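Local coordinates for putative flagellar hook-associated protein (Vibrio parahaemolyticus, PDB 3PWX), which probably serves as a structural component of the bacterial flagellum, at residues 26-30 with 207-212; 101-105 with 120-126. All blocks are in the same frame, centred on the assembly; numbering follows the deposited sequence.

Interaction 1 of 2, residues 26-30 with 207-212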
# COMPACT_ATOMS: atom_id res chain seq x y z
N TYR A 26 8.51 3.03 -11.56
CA TYR A 26 8.04 3.30 -10.21
C TYR A 26 8.08 4.78 -9.91
O TYR A 26 7.16 5.29 -9.30
CB TYR A 26 8.85 2.57 -9.17
CG TYR A 26 8.70 1.08 -9.21
CD1 TYR A 26 7.44 0.48 -9.21
CD2 TYR A 26 9.81 0.24 -9.20
CE1 TYR A 26 7.29 -0.98 -9.25
CE2 TYR A 26 9.67 -1.17 -9.23
CZ TYR A 26 8.41 -1.77 -9.26
OH TYR A 26 8.29 -3.14 -9.24
N GLN A 27 9.11 5.49 -10.32
CA GLN A 27 9.20 6.87 -9.95
C GLN A 27 8.17 7.69 -10.70
O GLN A 27 7.74 8.78 -10.23
CB GLN A 27 10.60 7.42 -10.16
CG GLN A 27 11.64 6.72 -9.34
CD GLN A 27 12.91 7.53 -9.28
OE1 GLN A 27 13.74 7.41 -10.16
NE2 GLN A 27 13.05 8.39 -8.24
N SER A 28 7.76 7.16 -11.85
CA SER A 28 6.65 7.76 -12.58
C SER A 28 5.31 7.50 -11.92
O SER A 28 4.42 8.33 -12.01
CB SER A 28 6.61 7.30 -14.02
OG SER A 28 5.40 7.70 -14.60
N ASN A 29 5.15 6.35 -11.25
CA ASN A 29 3.93 6.05 -10.51
C ASN A 29 3.84 6.97 -9.31
O ASN A 29 2.77 7.52 -9.02
CB ASN A 29 3.94 4.60 -10.03
CG ASN A 29 3.69 3.61 -11.16
OD1 ASN A 29 3.44 4.00 -12.31
ND2 ASN A 29 3.76 2.31 -10.83
N ILE A 30 4.97 7.16 -8.64
CA ILE A 30 5.04 8.02 -7.48
C ILE A 30 4.79 9.54 -7.78
O ILE A 30 3.98 10.20 -7.11
CB ILE A 30 6.38 7.84 -6.80
CG1 ILE A 30 6.58 6.35 -6.44
CG2 ILE A 30 6.54 8.77 -5.61
CD1 ILE A 30 7.85 6.15 -5.63
N MSE A 207 10.27 6.44 -0.51
CA MSE A 207 10.44 5.48 -1.61
C MSE A 207 11.16 6.04 -2.79
O MSE A 207 11.99 5.37 -3.40
CB MSE A 207 9.11 5.06 -2.15
CG MSE A 207 8.24 4.42 -1.13
SE MSE A 207 8.76 2.62 -0.59
CE MSE A 207 6.98 2.53 0.20
N ASP A 208 10.79 7.23 -3.18
CA ASP A 208 11.39 7.91 -4.32
C ASP A 208 12.92 8.17 -4.10
O ASP A 208 13.75 7.97 -4.99
CB ASP A 208 10.63 9.23 -4.52
CG ASP A 208 10.83 9.80 -5.88
OD1 ASP A 208 11.55 10.82 -5.94
OD2 ASP A 208 10.30 9.24 -6.87
N GLY A 209 13.29 8.55 -2.89
CA GLY A 209 14.70 8.74 -2.53
C GLY A 209 15.54 7.46 -2.66
O GLY A 209 16.68 7.48 -3.12
N ALA A 210 14.95 6.34 -2.25
CA ALA A 210 15.60 5.07 -2.34
C ALA A 210 15.76 4.63 -3.82
O ALA A 210 16.80 4.04 -4.21
CB ALA A 210 14.84 4.05 -1.55
N HIS A 211 14.73 4.93 -4.63
CA HIS A 211 14.77 4.68 -6.07
C HIS A 211 15.84 5.53 -6.74
O HIS A 211 16.46 5.11 -7.70
CB HIS A 211 13.43 5.04 -6.70
CG HIS A 211 12.38 3.99 -6.54
ND1 HIS A 211 12.66 2.64 -6.58
CD2 HIS A 211 11.03 4.08 -6.39
CE1 HIS A 211 11.55 1.95 -6.42
NE2 HIS A 211 10.54 2.80 -6.31
N SER A 212 16.04 6.75 -6.23
CA SER A 212 17.06 7.64 -6.79
C SER A 212 18.48 7.15 -6.53
O SER A 212 19.26 7.05 -7.48
CB SER A 212 16.87 9.08 -6.26
OG SER A 212 15.91 9.77 -7.03

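Interaction 2 of 2, residues 101-105 with 120-126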
# COMPACT_ATOMS: atom_id res chain seq x y z
N SER A 101 -15.54 9.04 -4.73
CA SER A 101 -16.54 7.99 -4.71
C SER A 101 -16.08 6.56 -4.35
O SER A 101 -16.86 5.58 -4.50
CB SER A 101 -17.26 8.00 -6.07
OG SER A 101 -18.17 9.13 -6.10
N GLY A 102 -14.86 6.38 -3.88
CA GLY A 102 -14.45 5.03 -3.62
C GLY A 102 -14.30 4.31 -4.96
O GLY A 102 -13.74 4.85 -5.88
N THR A 103 -14.76 3.06 -5.10
CA THR A 103 -14.58 2.38 -6.40
C THR A 103 -15.71 2.60 -7.39
O THR A 103 -15.68 2.05 -8.49
CB THR A 103 -14.41 0.89 -6.26
OG1 THR A 103 -15.41 0.40 -5.37
CG2 THR A 103 -13.00 0.57 -5.79
N LYS A 104 -16.71 3.37 -7.02
CA LYS A 104 -17.84 3.66 -7.93
C LYS A 104 -17.50 4.96 -8.73
O LYS A 104 -18.15 6.01 -8.52
CB LYS A 104 -19.13 3.86 -7.14
CG LYS A 104 -19.63 2.74 -6.26
CD LYS A 104 -21.01 3.18 -5.78
CE LYS A 104 -21.75 2.16 -4.94
NZ LYS A 104 -23.18 2.62 -4.81
N THR A 105 -16.50 4.88 -9.62
CA THR A 105 -15.80 6.02 -10.21
C THR A 105 -16.64 6.85 -11.18
O THR A 105 -16.31 8.02 -11.44
CB THR A 105 -14.51 5.58 -10.95
OG1 THR A 105 -14.81 4.41 -11.72
CG2 THR A 105 -13.30 5.20 -9.96
N GLU A 120 -23.62 8.43 -2.10
CA GLU A 120 -23.62 7.24 -2.97
C GLU A 120 -22.27 6.67 -3.30
O GLU A 120 -22.21 5.57 -3.81
CB GLU A 120 -24.40 7.46 -4.25
CG GLU A 120 -25.83 6.99 -4.17
CD GLU A 120 -26.70 7.86 -5.05
OE1 GLU A 120 -26.11 8.58 -5.89
OE2 GLU A 120 -27.96 7.86 -4.88
N GLY A 121 -21.18 7.37 -2.98
CA GLY A 121 -19.85 6.81 -3.11
C GLY A 121 -19.78 5.67 -2.12
O GLY A 121 -20.60 5.66 -1.19
N ASN A 122 -18.84 4.73 -2.30
CA ASN A 122 -18.57 3.71 -1.30
C ASN A 122 -17.24 4.11 -0.64
O ASN A 122 -16.75 5.21 -0.89
CB ASN A 122 -18.58 2.27 -1.91
CG ASN A 122 -17.40 2.02 -2.89
OD1 ASN A 122 -16.32 2.57 -2.71
ND2 ASN A 122 -17.60 1.24 -3.92
N SER A 123 -16.64 3.24 0.18
CA SER A 123 -15.43 3.67 0.87
C SER A 123 -14.19 2.79 0.60
O SER A 123 -13.23 2.69 1.43
CB SER A 123 -15.73 3.85 2.34
OG SER A 123 -15.83 2.58 2.91
N ASP A 124 -14.21 2.17 -0.59
CA ASP A 124 -13.14 1.35 -1.07
C ASP A 124 -11.86 2.13 -1.33
O ASP A 124 -11.90 3.29 -1.80
CB ASP A 124 -13.58 0.71 -2.38
CG ASP A 124 -14.51 -0.46 -2.17
OD1 ASP A 124 -14.98 -0.63 -1.02
OD2 ASP A 124 -14.78 -1.20 -3.16
N VAL A 125 -10.73 1.49 -1.14
CA VAL A 125 -9.48 2.16 -1.44
C VAL A 125 -8.99 1.67 -2.78
O VAL A 125 -9.22 0.55 -3.10
CB VAL A 125 -8.38 1.89 -0.32
CG1 VAL A 125 -8.88 2.52 1.01
CG2 VAL A 125 -8.15 0.44 -0.15
N ARG A 126 -8.43 2.55 -3.58
CA ARG A 126 -7.60 2.15 -4.68
C ARG A 126 -6.16 2.28 -4.22
O ARG A 126 -5.81 3.10 -3.28
CB ARG A 126 -7.77 3.11 -5.86
CG ARG A 126 -9.00 2.89 -6.73
CD ARG A 126 -10.11 3.83 -6.37
NE ARG A 126 -10.34 4.90 -7.33
CZ ARG A 126 -10.32 6.19 -7.01
NH1 ARG A 126 -10.60 7.14 -7.92
NH2 ARG A 126 -10.05 6.54 -5.77

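Interaction 1 of 2, residues 26-30 with 207-212
Two long helices, 7-61 near the N-terminus and 172-223 near the C-terminus, pack antiparallel here, in the manner of the paired terminal helices of flagellin-family proteins. The axes of 26-30 and 207-212 approach to 10.1 Å at 155° between their N-to-C directions, and residues 26-30 fall in a predicted coiled coil. The segments bury 320 Å² between them, and strand 127-131 of the hairpin formed with 134-137 packs against both helices: Y26 touches T129, I30 and M207 touch V130, and H211 touches A131. The apolar part centres on I30, whose CD1 lies 3.9 Å from CB of the selenomethionine M207 and 3.9 Å from CD2 of H211, near the plane of the imidazole. H211 is also approached by Y26, with CB of Y26 3.3 Å from NE2 of H211. Their rings are almost parallel, at 8°, yet with centroids 5.4 Å apart they are slid so far that they barely overlap. NE2 of H211 is hydrogen-bonded to the backbone O of V130, which ties the C-terminal helix to the hairpin. At the partly exposed side, Q27 reaches across with its CG 3.6 Å from CB of H211, and its amide NE2 makes two weak hydrogen bonds, to OD2 of D208 at 3.2 Å and to OG of S212 at 3.4 Å.

Interaction 2 of 2, residues 101-105 with 120-126
A single side-chain oxygen, OD1 of N122, accepts two backbone hydrogen bonds from different segments: from N of T103 at 2.9 Å (154°) and from N of D124 at 3.0 Å (166°). The second, two residues on from N122, defines an Asx turn; the first reaches the other loop. The same carboxamide donates through ND2 to OG1 of T103 at 2.8 Å, and that hydroxyl in turn donates to OD2 of D124, also at 2.8 Å. A backbone bond runs from N of N122 to O of S101 (3.1 Å, 153°). These bonds join two irregular loops, one between helix 71-89 and strand 110-111, the other between strands 118-119 and 127-131. Residues S101 to K104 form a type II' beta turn with G102 at its second position, where phi 69° and psi -137° favour glycine. Packing adds a further restriction, since an ideal CB on G102 would lie 2.0 Å from OD1 of N122; G121 is similarly confined, its ideal CB falling 2.9 Å from CA of S101. R126 sets one face of its guanidinium over the carbonyl of G102, with NE 3.7 Å from that O, while the extended K104 side chain runs from N122, its CG 3.4 Å from ND2 of N122, to E120, where NZ lies 3.3 Å from O of E120 in a weak hydrogen bond.

The two contacts are nested in sequence: interaction 2 lies within the 176 residues separating the segments of interaction 1. Their centres are 26 Å apart and their nearest atoms about 11 Å, so they do not touch. Strand 127-131 connects them, following directly after R126 of interaction 2 and packing on both helices of interaction 1. Interaction 1 lies away from the magnesium site but near the second subunit, where M207 packs on N203 and A210 on L206 of that chain. Interaction 2 is nearer the metal: the side chain of T105 is about 5 Å from a magnesium ion and about 4 Å from that of H97, a known magnesium ligand in this protein, though not in this chain of the model.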